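Vinylacetyl-CoA Delta-isomerase (Nitrosopumilus maritimus SCM1, PDB 6VJR) probably dehydrates 4-hydroxybutyryl-CoA to crotonyl-CoA and isomerises vinylacetyl-CoA, using FAD and a [4Fe-4S] cluster. Local coordinates at residues A[1-5]-A[138-142]; A[67-71]-A[98-102]; A[231-237]-A[429-435]. All coordinates share one frame; numbering follows the deposited sequence. Where two conformers were deposited one is given.

Contact 1 (A[1-5]-A[138-142]); sequences TIRSG and QENLV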
loop_
_atom_site.group_PDB
_atom_site.type_symbol
_atom_site.label_atom_id
_atom_site.label_comp_id
_atom_site.label_asym_id
_atom_site.label_seq_id
_atom_site.Cartn_x
_atom_site.Cartn_y
_atom_site.Cartn_z
ATOM N N THR A 1 -9.998 50.149 5.029
ATOM C CA THR A 1 -9.810 48.834 4.394
ATOM C C THR A 1 -8.338 48.444 4.452
ATOM O O THR A 1 -7.440 49.233 4.155
ATOM C CB THR A 1 -10.303 48.861 2.952
ATOM O OG1 THR A 1 -11.532 49.581 3.032
ATOM C CG2 THR A 1 -10.437 47.464 2.376
ATOM N N ILE A 2 -8.132 47.168 4.743
ATOM C CA ILE A 2 -6.815 46.576 4.674
ATOM C C ILE A 2 -6.496 46.276 3.210
ATOM O O ILE A 2 -7.286 45.602 2.565
ATOM C CB ILE A 2 -6.810 45.329 5.554
ATOM C CG1 ILE A 2 -7.138 45.693 6.989
ATOM C CG2 ILE A 2 -5.469 44.610 5.400
ATOM C CD1 ILE A 2 -7.362 44.511 7.905
ATOM N N ARG A 3 -5.360 46.761 2.685
ATOM C CA ARG A 3 -4.955 46.484 1.311
ATOM C C ARG A 3 -3.795 45.476 1.293
ATOM O O ARG A 3 -3.869 44.422 0.694
ATOM C CB ARG A 3 -4.662 47.818 0.611
ATOM C CG ARG A 3 -4.120 47.718 -0.805
ATOM C CD ARG A 3 -3.772 49.116 -1.309
ATOM N NE ARG A 3 -2.693 49.110 -2.301
ATOM C CZ ARG A 3 -2.855 48.815 -3.581
ATOM N NH1 ARG A 3 -1.800 48.716 -4.369
ATOM N NH2 ARG A 3 -4.065 48.581 -4.072
ATOM N N SER A 4 -2.683 45.788 1.934
ATOM C CA SER A 4 -1.474 45.004 1.787
ATOM C C SER A 4 -1.298 44.075 2.987
ATOM O O SER A 4 -1.938 44.255 4.028
ATOM C CB SER A 4 -0.340 45.941 1.666
ATOM O OG SER A 4 -0.129 46.653 2.889
ATOM N N GLY A 5 -0.352 43.142 2.866
ATOM C CA GLY A 5 0.098 42.356 3.999
ATOM C C GLY A 5 0.633 43.223 5.145
ATOM O O GLY A 5 0.371 42.965 6.313
ATOM N N GLN A 138 -16.036 44.669 2.583
ATOM C CA GLN A 138 -15.654 46.068 2.512
ATOM C C GLN A 138 -14.342 46.328 3.248
ATOM O O GLN A 138 -13.498 47.068 2.746
ATOM C CB GLN A 138 -16.721 46.957 3.146
ATOM C CG GLN A 138 -18.060 46.937 2.434
ATOM C CD GLN A 138 -19.080 47.844 3.094
ATOM O OE1 GLN A 138 -19.357 47.777 4.301
ATOM N NE2 GLN A 138 -19.611 48.751 2.305
ATOM N N GLU A 139 -14.186 45.728 4.427
ATOM C CA GLU A 139 -13.055 45.989 5.302
ATOM C C GLU A 139 -11.859 45.074 4.994
ATOM O O GLU A 139 -10.745 45.412 5.371
ATOM C CB GLU A 139 -13.505 45.892 6.757
ATOM C CG GLU A 139 -14.596 46.898 7.099
ATOM C CD GLU A 139 -15.049 46.964 8.547
ATOM O OE1 GLU A 139 -16.105 47.604 8.833
ATOM O OE2 GLU A 139 -14.360 46.367 9.399
ATOM N N ASN A 140 -12.076 43.981 4.258
ATOM C CA ASN A 140 -11.033 43.045 3.826
ATOM C C ASN A 140 -10.391 42.326 5.010
ATOM O O ASN A 140 -9.179 42.413 5.190
ATOM C CB ASN A 140 -10.003 43.693 2.910
ATOM C CG ASN A 140 -9.236 42.677 2.104
ATOM O OD1 ASN A 140 -9.571 41.485 2.076
ATOM N ND2 ASN A 140 -8.182 43.111 1.458
ATOM N N LEU A 141 -11.224 41.627 5.802
ATOM C CA LEU A 141 -10.842 41.051 7.091
ATOM C C LEU A 141 -10.532 39.555 6.982
ATOM O O LEU A 141 -10.866 38.894 5.999
ATOM C CB LEU A 141 -11.963 41.304 8.110
ATOM C CG LEU A 141 -12.333 42.783 8.263
ATOM C CD1 LEU A 141 -13.377 42.989 9.357
ATOM C CD2 LEU A 141 -11.102 43.642 8.518
ATOM N N VAL A 142 -9.897 39.047 8.030
ATOM C CA VAL A 142 -9.586 37.626 8.203
ATOM C C VAL A 142 -10.623 37.026 9.150
ATOM O O VAL A 142 -10.844 37.546 10.259
ATOM C CB VAL A 142 -8.152 37.468 8.745
ATOM C CG1 VAL A 142 -7.832 36.020 9.111
ATOM C CG2 VAL A 142 -7.116 38.030 7.763
#
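Thr1 and Ile2 run in extended form past the C-terminal end of helix 125-139, the CA of Thr1 4.4 Å from the CA of Glu139, and Ile2 N gives a nearly straight hydrogen bond (172°) to Glu139 O at 3.2 Å. One residue earlier the threonine side chain bends over the preceding carbonyl: its OG1 donates to Gln138 O at 3.2 Å, coming in tilted from the carbonyl plane, while its CG2 leans against the same oxygen. Both carbonyls belong to the last helical turn, so the chain start supplies donors where the helix itself is running out. Asn140 is the residue that breaks the helix, with a positive phi of 65°, the left-handed conformation common at helix C-termini. Its CG stands anti to the backbone N (chi1 -160°), which swings the amide across to the N-terminal segment, and ND2 donates to Ile2 O at 2.9 Å. The other half of the amide is used too, OD1 taking a weak hydrogen bond from Arg100. With an alanine here, Ile2 O would probably be left without this donor, and the extended N-terminal segment would be less firmly held against the helix end. The apolar part of the contact is small: CD1 of Ile2 meets CD2 of Leu141 at 3.9 Å, the two side chains crossing at about a right angle. Tyr46 of helix 36-51 and Tyr8 of helix 5-11 also pack against Ile2, and Tyr46 hydrogen-bonds Asn140 O. Farther along the segment, Ser4 sits at the N-cap of helix 5-11, its OG bonded to the N of Asp7.

Contact 2 (A[67-71]-A[98-102]); sequences VNRFL and FQRCV. With SF4 (iron/sulfur cluster), chain E.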
loop_
_atom_site.group_PDB
_atom_site.type_symbol
_atom_site.label_atom_id
_atom_site.label_comp_id
_atom_site.label_asym_id
_atom_site.label_seq_id
_atom_site.Cartn_x
_atom_site.Cartn_y
_atom_site.Cartn_z
ATOM N N VAL A 67 -13.024 41.865 -4.188
ATOM C CA VAL A 67 -12.762 41.375 -2.845
ATOM C C VAL A 67 -11.685 40.293 -2.867
ATOM O O VAL A 67 -11.474 39.617 -3.856
ATOM C CB VAL A 67 -14.025 40.833 -2.139
ATOM C CG1 VAL A 67 -15.135 41.882 -2.133
ATOM C CG2 VAL A 67 -14.548 39.566 -2.794
ATOM N N ASN A 68 -10.996 40.138 -1.746
ATOM C CA ASN A 68 -10.099 39.007 -1.596
ATOM C C ASN A 68 -10.906 37.720 -1.811
ATOM O O ASN A 68 -11.990 37.570 -1.276
ATOM C CB ASN A 68 -9.406 39.055 -0.242
ATOM C CG ASN A 68 -8.289 38.049 -0.150
ATOM O OD1 ASN A 68 -8.538 36.854 -0.012
ATOM N ND2 ASN A 68 -7.056 38.522 -0.218
ATOM N N ARG A 69 -10.337 36.772 -2.570
ATOM C CA ARG A 69 -11.045 35.528 -2.880
ATOM C C ARG A 69 -11.402 34.727 -1.622
ATOM O O ARG A 69 -12.406 34.039 -1.619
ATOM C CB ARG A 69 -10.313 34.677 -3.923
ATOM C CG ARG A 69 -11.071 33.424 -4.333
ATOM C CD ARG A 69 -10.403 32.767 -5.496
ATOM N NE ARG A 69 -10.207 33.590 -6.688
ATOM C CZ ARG A 69 -11.137 33.973 -7.545
ATOM N NH1 ARG A 69 -10.767 34.655 -8.611
ATOM N NH2 ARG A 69 -12.409 33.645 -7.397
ATOM N N PHE A 70 -10.670 34.894 -0.527
ATOM C CA PHE A 70 -11.045 34.248 0.724
ATOM C C PHE A 70 -12.353 34.766 1.312
ATOM O O PHE A 70 -12.952 34.094 2.150
ATOM C CB PHE A 70 -9.940 34.347 1.775
ATOM C CG PHE A 70 -8.765 33.442 1.491
ATOM C CD1 PHE A 70 -8.877 32.075 1.693
ATOM C CD2 PHE A 70 -7.574 33.933 1.004
ATOM C CE1 PHE A 70 -7.795 31.236 1.475
ATOM C CE2 PHE A 70 -6.497 33.096 0.775
ATOM C CZ PHE A 70 -6.597 31.756 1.036
ATOM N N LEU A 71 -12.846 35.922 0.841
ATOM C CA LEU A 71 -14.093 36.494 1.361
ATOM C C LEU A 71 -15.242 36.357 0.361
ATOM O O LEU A 71 -16.331 36.924 0.567
ATOM C CB LEU A 71 -13.836 37.972 1.670
ATOM C CG LEU A 71 -12.871 38.270 2.822
ATOM C CD1 LEU A 71 -12.453 39.743 2.842
ATOM C CD2 LEU A 71 -13.531 37.866 4.107
ATOM N N PHE A 98 -1.773 28.685 5.721
ATOM C CA PHE A 98 -1.936 30.130 5.625
ATOM C C PHE A 98 -3.323 30.528 6.172
ATOM O O PHE A 98 -3.762 31.643 5.986
ATOM C CB PHE A 98 -1.626 30.627 4.194
ATOM C CG PHE A 98 -2.207 29.726 3.114
ATOM C CD1 PHE A 98 -3.540 29.843 2.748
ATOM C CD2 PHE A 98 -1.469 28.642 2.591
ATOM C CE1 PHE A 98 -4.077 29.005 1.763
ATOM C CE2 PHE A 98 -2.029 27.805 1.635
ATOM C CZ PHE A 98 -3.329 27.992 1.220
ATOM N N GLN A 99 -4.064 29.555 6.718
ATOM C CA GLN A 99 -5.103 29.776 7.721
ATOM C C GLN A 99 -6.460 30.258 7.216
ATOM O O GLN A 99 -7.457 30.001 7.889
ATOM C CB GLN A 99 -4.579 30.730 8.785
ATOM C CG GLN A 99 -3.422 30.150 9.565
ATOM C CD GLN A 99 -2.406 31.166 10.025
ATOM O OE1 GLN A 99 -2.689 32.004 10.898
ATOM N NE2 GLN A 99 -1.198 31.083 9.462
ATOM N N ARG A 100 -6.539 31.003 6.118
ATOM C CA ARG A 100 -7.759 31.768 5.829
ATOM C C ARG A 100 -8.843 30.929 5.088
ATOM O O ARG A 100 -9.979 31.401 4.862
ATOM C CB ARG A 100 -7.228 32.925 4.980
ATOM C CG ARG A 100 -7.930 34.254 5.155
ATOM C CD ARG A 100 -7.191 35.440 4.572
ATOM N NE ARG A 100 -8.186 36.484 4.339
ATOM C CZ ARG A 100 -7.954 37.591 3.712
ATOM N NH1 ARG A 100 -6.781 37.807 3.170
ATOM N NH2 ARG A 100 -8.934 38.503 3.611
ATOM N N CYS A 101 -8.510 29.688 4.705
ATOM C CA CYS A 101 -9.425 28.792 3.992
ATOM C C CYS A 101 -10.619 28.473 4.896
ATOM O O CYS A 101 -11.721 28.290 4.405
ATOM C CB CYS A 101 -8.774 27.469 3.558
ATOM S SG CYS A 101 -7.219 27.738 2.671
ATOM N N VAL A 102 -10.397 28.279 6.214
ATOM C CA VAL A 102 -11.473 27.817 7.091
ATOM C C VAL A 102 -12.655 28.787 7.071
ATOM O O VAL A 102 -13.839 28.408 6.926
ATOM C CB VAL A 102 -10.968 27.604 8.530
ATOM C CG1 VAL A 102 -11.972 26.793 9.305
ATOM C CG2 VAL A 102 -9.621 26.927 8.568
HETATM FE FE1 SF4 E . -6.638 24.143 5.934
HETATM FE FE2 SF4 E . -4.454 24.100 4.265
HETATM FE FE3 SF4 E . -4.497 25.750 6.275
HETATM FE FE4 SF4 E . -5.992 26.274 4.110
HETATM S S1 SF4 E . -3.757 26.327 4.231
HETATM S S2 SF4 E . -6.685 26.410 6.352
HETATM S S3 SF4 E . -6.675 24.106 3.589
HETATM S S4 SF4 E . -4.587 23.484 6.466
#
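From CB onward Arg100 runs along Phe70, touching it at nearly every step; its chain is extended from CG to NE, which carries it the length of that side chain. CB sits over the ring face, 3.8 Å from the centroid of the Phe70 ring and 11° off the normal, a clean CH-pi contact. CG then passes over the ring atom CG, and CD lies 3.9 Å from Phe70 CD2. NE has moved beyond the ring and rests against Phe70 CB at 3.8 Å. There the guanidinium, turned 17° from the ring plane, stacks against the amide of Asn68, the planes 26° apart, and the 3.5 Å between Arg100 NH1 and Asn68 ND2 is a stacking distance between two donors, not a bond. The polar partner of NH1 is Thr45 OG1, and Tyr46 adds a cation-pi contact. At the far edge of the guanidinium, NH2 touches CD1 of Leu71. Asn68 is itself fixed by an Asx turn, its OD1 accepting from Phe70 N at 2.9 Å, so the amide and the Phe70 side chain, which meet the same face of the guanidinium, are set by one short piece of backbone. The 98-102 segment carries part of the [4Fe-4S] site in the HpaB-like N-terminal part of the chain; Cys97 and Cys101, four residues apart, both bind the cluster. Cys101 SG holds FE4 at 2.4 Å, and the same sulfur lies at the edge of the Phe70 ring. Phe98 lays its ring flat beneath the cluster, with S1 over its centre 3.3 Å above the plane. Its CE1 meets Phe70 CZ at the Phe70 ring edge, the side chains crossing at about a right angle. Leu90 of helix 77-94 packs against both phenylalanines.

Contact 3 (A[231-237]-A[429-435]); sequences QSCDTRS and ENMTLGR. With NA (sodium ion), chain K; NA (sodium ion), chain L.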
loop_
_atom_site.group_PDB
_atom_site.type_symbol
_atom_site.label_atom_id
_atom_site.label_comp_id
_atom_site.label_asym_id
_atom_site.label_seq_id
_atom_site.Cartn_x
_atom_site.Cartn_y
_atom_site.Cartn_z
ATOM N N GLN A 231 3.719 23.196 19.194
ATOM C CA GLN A 231 3.981 22.485 17.962
ATOM C C GLN A 231 5.340 21.794 18.127
ATOM O O GLN A 231 6.205 22.314 18.862
ATOM C CB GLN A 231 4.031 23.398 16.742
ATOM C CG GLN A 231 2.725 24.121 16.479
ATOM C CD GLN A 231 2.732 24.874 15.172
ATOM O OE1 GLN A 231 3.767 25.387 14.741
ATOM N NE2 GLN A 231 1.586 24.910 14.504
ATOM N N SER A 232 5.520 20.688 17.400
ATOM C CA SER A 232 6.828 20.066 17.265
ATOM C C SER A 232 7.881 21.113 16.870
ATOM O O SER A 232 7.693 21.800 15.895
ATOM C CB SER A 232 6.807 18.926 16.298
ATOM O OG SER A 232 8.113 18.371 16.247
ATOM N N CYS A 233 8.953 21.266 17.658
ATOM C CA CYS A 233 10.038 22.194 17.345
ATOM C C CYS A 233 9.623 23.663 17.445
ATOM O O CYS A 233 10.356 24.544 16.946
ATOM C CB CYS A 233 10.696 21.918 15.976
ATOM S SG CYS A 233 11.432 20.288 15.857
ATOM N N ASP A 234 8.516 23.949 18.153
ATOM C CA ASP A 234 7.976 25.309 18.240
ATOM C C ASP A 234 9.060 26.318 18.656
ATOM O O ASP A 234 9.199 27.386 18.056
ATOM C CB ASP A 234 6.777 25.360 19.172
ATOM C CG ASP A 234 6.858 24.642 20.523
ATOM O OD1 ASP A 234 7.983 24.235 20.953
ATOM O OD2 ASP A 234 5.781 24.409 21.120
ATOM N N THR A 235 9.815 25.981 19.696
ATOM C CA THR A 235 10.699 26.938 20.327
ATOM C C THR A 235 11.950 27.234 19.515
ATOM O O THR A 235 12.657 28.187 19.852
ATOM C CB THR A 235 11.018 26.573 21.766
ATOM O OG1 THR A 235 11.658 25.310 21.712
ATOM C CG2 THR A 235 9.776 26.611 22.648
ATOM N N ARG A 236 12.192 26.514 18.401
ATOM C CA ARG A 236 13.302 26.908 17.563
ATOM C C ARG A 236 13.103 28.332 17.054
ATOM O O ARG A 236 14.083 29.048 16.761
ATOM C CB ARG A 236 13.486 25.962 16.385
ATOM C CG ARG A 236 13.959 24.599 16.866
ATOM C CD ARG A 236 14.357 23.726 15.742
ATOM N NE ARG A 236 14.691 22.354 16.128
ATOM C CZ ARG A 236 15.130 21.425 15.310
ATOM N NH1 ARG A 236 15.375 21.717 14.067
ATOM N NH2 ARG A 236 15.347 20.165 15.729
ATOM N N SER A 237 11.841 28.697 16.862
ATOM C CA SER A 237 11.487 30.030 16.410
ATOM C C SER A 237 12.033 31.106 17.348
ATOM O O SER A 237 12.304 32.208 16.898
ATOM C CB SER A 237 9.985 30.176 16.281
ATOM O OG SER A 237 9.351 30.064 17.552
ATOM N N GLU A 429 13.337 18.448 7.516
ATOM C CA GLU A 429 13.013 18.147 8.907
ATOM C C GLU A 429 11.758 18.902 9.366
ATOM O O GLU A 429 10.854 18.355 9.981
ATOM C CB GLU A 429 14.219 18.466 9.790
ATOM C CG GLU A 429 14.050 18.055 11.244
ATOM C CD GLU A 429 14.995 18.734 12.260
ATOM O OE1 GLU A 429 15.571 19.806 11.925
ATOM O OE2 GLU A 429 15.180 18.209 13.392
ATOM N N ASN A 430 11.696 20.185 9.024
ATOM C CA ASN A 430 10.594 21.038 9.423
ATOM C C ASN A 430 9.251 20.547 8.894
ATOM O O ASN A 430 8.245 20.653 9.578
ATOM C CB ASN A 430 10.874 22.456 8.925
ATOM C CG ASN A 430 9.721 23.427 8.997
ATOM O OD1 ASN A 430 9.342 23.922 10.069
ATOM N ND2 ASN A 430 9.119 23.667 7.859
ATOM N N MET A 431 9.241 20.048 7.670
ATOM C CA MET A 431 8.003 19.612 7.035
ATOM C C MET A 431 7.618 18.168 7.376
ATOM O O MET A 431 6.455 17.804 7.164
ATOM C CB MET A 431 8.097 19.785 5.525
ATOM C CG MET A 431 8.214 21.244 5.143
ATOM S SD MET A 431 8.169 21.541 3.374
ATOM C CE MET A 431 6.397 21.318 3.119
ATOM N N THR A 432 8.554 17.342 7.864
ATOM C CA THR A 432 8.269 15.920 8.125
ATOM C C THR A 432 8.237 15.557 9.607
ATOM O O THR A 432 7.571 14.593 9.966
ATOM C CB THR A 432 9.277 15.086 7.334
ATOM O OG1 THR A 432 10.600 15.258 7.823
ATOM C CG2 THR A 432 9.196 15.365 5.842
ATOM N N LEU A 433 8.943 16.310 10.456
ATOM C CA LEU A 433 8.968 16.116 11.896
ATOM C C LEU A 433 8.601 17.374 12.690
ATOM O O LEU A 433 8.070 17.273 13.797
ATOM C CB LEU A 433 10.328 15.604 12.357
ATOM C CG LEU A 433 10.731 14.233 11.831
ATOM C CD1 LEU A 433 12.164 13.893 12.194
ATOM C CD2 LEU A 433 9.778 13.234 12.350
ATOM N N GLY A 434 8.927 18.545 12.175
ATOM C CA GLY A 434 8.893 19.777 12.928
ATOM C C GLY A 434 7.608 20.561 12.771
ATOM O O GLY A 434 6.516 19.993 12.606
ATOM N N ARG A 435 7.769 21.900 12.800
ATOM C CA ARG A 435 6.610 22.736 13.049
ATOM C C ARG A 435 5.608 22.625 11.903
ATOM O O ARG A 435 4.393 22.712 12.126
ATOM C CB ARG A 435 7.024 24.210 13.160
ATOM C CG ARG A 435 7.552 24.685 14.491
ATOM C CD ARG A 435 7.571 26.190 14.578
ATOM N NE ARG A 435 6.278 26.643 15.106
ATOM C CZ ARG A 435 5.970 27.872 15.433
ATOM N NH1 ARG A 435 4.780 28.118 15.983
ATOM N NH2 ARG A 435 6.852 28.826 15.226
HETATM NA NA NA K . 15.523 30.165 15.307
HETATM NA NA NA L . 12.816 33.725 15.111
HETATM O O HOH W 1 3.880 25.865 11.892
HETATM O O HOH W 2 14.191 31.846 14.357
HETATM O O HOH W 3 17.436 28.624 15.919
HETATM O O HOH W 4 10.454 33.627 14.280
HETATM O O HOH W 5 13.277 34.823 12.778
HETATM O O HOH W 6 12.591 35.717 15.453
#
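Gln231 OE1 takes three hydrogen bonds, one of them weak: Arg435 NE donates to it at 2.8 Å in the carbonyl plane, Arg435 NH1 adds the weak one, and water 1 donates a further hydrogen bond. The amide and guanidinium planes stand 78° apart, and OE1 lies at the guanidinium edge. Arg435 gets there by a bend at chi3 (89°), which curls it round the 231-234 turn until CA of Asp234 lies over one face of its guanidinium; NH1 also donates to Met34 O. The turn is a type II beta turn, closed by Asp234 N to Gln231 O, and the Asp234 carboxylate is paired with Arg230. At its corner Ser232 points at the opposite backbone, OG donating to Leu433 O at 2.7 Å, while Cys233 SG rests on CA of Gly434 at 3.9 Å. Arg236 and Glu429 form a bidentate salt bridge, end-on, with NH1 to OE1 at 2.9 Å and NH2 to OE2 at 3.1 Å. The two planes are turned 59° against each other, and both nitrogens come from above the carboxylate plane. Arg426 is a second partner for OE1, which probably helps keep this buried acid ionised. On the backbone side Arg236 O binds one sodium ion at 2.3 Å, a site completed by Glu239, Gly241, Asp245 and water, and Ser237 O binds the other. The arrangement lies at a subunit interface, where Ser232 packs on Ser232 of the second subunit. It is a polar seam between a loop of the N-terminal HpaB part, after strand 224-228, and the end of helix 418-432 in the C-terminal part, which is related to acyl-CoA dehydrogenases.

Contacts 1 and 2 are neighbours, their centres about 11 Å apart, and they meet where Arg100 NH2 points at Leu141 O, a probable but weak hydrogen bond at 3.1 Å. Through this arginine the surface seam at the chain start adjoins the wall of the iron-sulfur site; the side chain of Cys101 is about 7 Å from the iron(III) ion and about 9 Å from a bound FAD. Contact 3 is separate, its centre about 30 Å from that of contact 1 and about 25 Å from that of contact 2, though its nearest atoms come within about 8 Å of contact 2. The Gln231 side chain there lies about 7 Å from a bound FAD and about 10 Å from the cluster.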